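Local structure of tRNA (guanine-N(1)-)-methyltransferase (Corynebacterium diphtheriae, 7KFF) at residues Leu139-Ala144 with Val201-Ile206. The protein transfers a methyl group from S-adenosyl-L-methionine to N1 of a guanine in tRNA, probably the one next to the anticodon. Numbering follows the deposited sequence.
Sequences LVPTPA and VAVLVI. With SAH (S-adenosyl-L-homocysteine), chain C.
With CG of L139 set anti to its own carbonyl carbon (chi1 -64°) and the chain then extended, CD1 anti to CA (chi2 -179°), this branch reaches CG2 of I206, itself anti to the backbone N, between strand 137-141 and helix 200-211. L139 CD1 meets I206 CG2 at 4.0 Å, the two side chains crossing at a slant, and W156 and F164 each touch both of them. Two residues along the strand, the ring of P141 rests on the small side chain of A202: its CB lies 3.8 Å from A202 CB, and its CG faces V203 CG2 at the looser distance of 4.4 Å. P141 and A202 are also where the two backbones come nearest. The strand is an inner one of the parallel sheet of the SPOUT methyltransferase fold, in which the C-terminal half of the domain is knotted and forms the cofactor pocket; the axes of segments 139-141 and 201-206 run at 126° to each other. As the strand gives way to loop, the chain takes hold of S-adenosyl-L-homocysteine. The ribose O2' donates a hydrogen bond of 3.0 Å to P141 O, while P141 CB lies 3.5 Å from the adenine N3 and A202 CB 4.0 Å from the adenine C2. The P143 ring sits over the adenine, with CD above C5 at 3.6 Å. Between the prolines, T142 forms an ST turn, its OG1 accepting from A144 N at 3.0 Å. The carbonyl of A144 is hydrogen-bonded by R273 of the second subunit, which separately supplies S228 N and D227 OD2 as hydrogen-bond partners of the ligand.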
loop_
_atom_site.group_PDB
_atom_site.type_symbol
_atom_site.label_atom_id
_atom_site.label_comp_id
_atom_site.label_asym_id
_atom_site.label_seq_id
_atom_site.Cartn_x
_atom_site.Cartn_y
_atom_site.Cartn_z
ATOM N N LEU A 139 8.226 7.729 -10.899
ATOM C CA LEU A 139 7.029 7.053 -10.412
ATOM C C LEU A 139 6.055 8.086 -9.855
ATOM O O LEU A 139 6.430 8.929 -9.034
ATOM C CB LEU A 139 7.365 6.010 -9.356
ATOM C CG LEU A 139 8.224 4.871 -9.891
ATOM C CD1 LEU A 139 8.486 3.865 -8.798
ATOM C CD2 LEU A 139 7.614 4.184 -11.098
ATOM N N VAL A 140 4.820 8.025 -10.333
ATOM C CA VAL A 140 3.761 8.949 -9.958
ATOM C C VAL A 140 2.639 8.137 -9.337
ATOM O O VAL A 140 1.826 7.535 -10.049
ATOM C CB VAL A 140 3.245 9.746 -11.173
ATOM C CG1 VAL A 140 2.197 10.746 -10.703
ATOM C CG2 VAL A 140 4.386 10.430 -11.931
ATOM N N PRO A 141 2.562 8.077 -8.010
ATOM C CA PRO A 141 1.465 7.340 -7.380
ATOM C C PRO A 141 0.125 7.970 -7.730
ATOM O O PRO A 141 -0.057 9.187 -7.664
ATOM C CB PRO A 141 1.785 7.448 -5.889
ATOM C CG PRO A 141 3.265 7.650 -5.830
ATOM C CD PRO A 141 3.596 8.494 -7.033
ATOM N N THR A 142 -0.827 7.117 -8.113
ATOM C CA THR A 142 -2.178 7.566 -8.366
ATOM C C THR A 142 -3.078 6.345 -8.344
ATOM O O THR A 142 -2.676 5.277 -8.848
ATOM C CB THR A 142 -2.329 8.281 -9.705
ATOM O OG1 THR A 142 -3.708 8.251 -10.049
ATOM C CG2 THR A 142 -1.527 7.664 -10.805
ATOM N N PRO A 143 -4.283 6.442 -7.783
ATOM C CA PRO A 143 -5.181 5.276 -7.783
ATOM C C PRO A 143 -5.662 4.928 -9.178
ATOM O O PRO A 143 -6.265 3.866 -9.366
ATOM C CB PRO A 143 -6.344 5.719 -6.889
ATOM C CG PRO A 143 -6.350 7.221 -7.034
ATOM C CD PRO A 143 -4.908 7.628 -7.169
ATOM N N ALA A 144 -5.435 5.814 -10.151
ATOM C CA ALA A 144 -5.773 5.571 -11.550
ATOM C C ALA A 144 -4.585 5.085 -12.374
ATOM O O ALA A 144 -4.670 5.040 -13.599
ATOM C CB ALA A 144 -6.392 6.828 -12.150
ATOM N N VAL A 201 2.758 7.931 1.288
ATOM C CA VAL A 201 2.720 6.580 1.841
ATOM C C VAL A 201 2.944 5.547 0.747
ATOM O O VAL A 201 3.541 4.493 0.996
ATOM C CB VAL A 201 1.433 6.319 2.645
ATOM C CG1 VAL A 201 0.203 6.180 1.749
ATOM C CG2 VAL A 201 1.592 5.096 3.516
ATOM N N ALA A 202 2.490 5.829 -0.471
ATOM C CA ALA A 202 2.739 4.904 -1.571
ATOM C C ALA A 202 4.220 4.834 -1.915
ATOM O O ALA A 202 4.702 3.768 -2.307
ATOM C CB ALA A 202 1.928 5.335 -2.786
ATOM N N VAL A 203 4.964 5.941 -1.742
ATOM C CA VAL A 203 6.416 5.896 -1.889
ATOM C C VAL A 203 7.019 4.926 -0.879
ATOM O O VAL A 203 7.877 4.107 -1.214
ATOM C CB VAL A 203 7.021 7.300 -1.746
ATOM C CG1 VAL A 203 8.538 7.192 -1.806
ATOM C CG2 VAL A 203 6.469 8.217 -2.834
ATOM N N LEU A 204 6.582 5.009 0.377
ATOM C CA LEU A 204 7.117 4.097 1.381
ATOM C C LEU A 204 6.845 2.637 1.018
ATOM O O LEU A 204 7.711 1.772 1.204
ATOM C CB LEU A 204 6.517 4.428 2.751
ATOM C CG LEU A 204 6.802 5.824 3.328
ATOM C CD1 LEU A 204 6.116 5.969 4.663
ATOM C CD2 LEU A 204 8.284 6.061 3.443
ATOM N N VAL A 205 5.643 2.351 0.495
ATOM C CA VAL A 205 5.284 0.998 0.083
ATOM C C VAL A 205 6.201 0.517 -1.027
ATOM O O VAL A 205 6.790 -0.572 -0.955
ATOM C CB VAL A 205 3.812 0.949 -0.346
ATOM C CG1 VAL A 205 3.516 -0.343 -1.085
ATOM C CG2 VAL A 205 2.882 1.118 0.852
ATOM N N ILE A 206 6.316 1.308 -2.087
ATOM C CA ILE A 206 7.111 0.904 -3.243
ATOM C C ILE A 206 8.580 0.773 -2.857
ATOM O O ILE A 206 9.268 -0.177 -3.256
ATOM C CB ILE A 206 6.887 1.890 -4.401
ATOM C CG1 ILE A 206 5.449 1.788 -4.927
ATOM C CG2 ILE A 206 7.885 1.629 -5.508
ATOM C CD1 ILE A 206 5.014 2.962 -5.804
HETATM N N SAH C . -9.846 12.316 -6.683
HETATM C CA SAH C . -8.752 11.368 -6.762
HETATM C CB SAH C . -8.104 11.335 -5.396
HETATM C CG SAH C . -6.645 11.752 -5.358
HETATM S SD SAH C . -6.079 11.131 -3.786
HETATM C C SAH C . -9.176 9.954 -7.122
HETATM O O SAH C . -9.936 9.316 -6.398
HETATM O OXT SAH C . -8.738 9.415 -8.137
HETATM C "C5'" SAH C . -4.638 12.177 -3.623
HETATM C "C4'" SAH C . -3.331 11.504 -3.989
HETATM O "O4'" SAH C . -3.072 10.386 -3.142
HETATM C "C3'" SAH C . -3.196 10.955 -5.418
HETATM O "O3'" SAH C . -2.975 11.964 -6.336
HETATM C "C2'" SAH C . -2.030 9.982 -5.236
HETATM O "O2'" SAH C . -0.800 10.664 -5.183
HETATM C "C1'" SAH C . -2.326 9.420 -3.863
HETATM N N9 SAH C . -3.125 8.182 -3.915
HETATM C C8 SAH C . -4.429 8.008 -3.506
HETATM N N7 SAH C . -4.767 6.714 -3.645
HETATM C C5 SAH C . -3.693 6.058 -4.165
HETATM C C6 SAH C . -3.472 4.735 -4.519
HETATM N N6 SAH C . -4.401 3.763 -4.414
HETATM N N1 SAH C . -2.235 4.393 -5.018
HETATM C C2 SAH C . -1.247 5.339 -5.142
HETATM N N3 SAH C . -1.447 6.639 -4.787
HETATM C C4 SAH C . -2.654 6.974 -4.314
#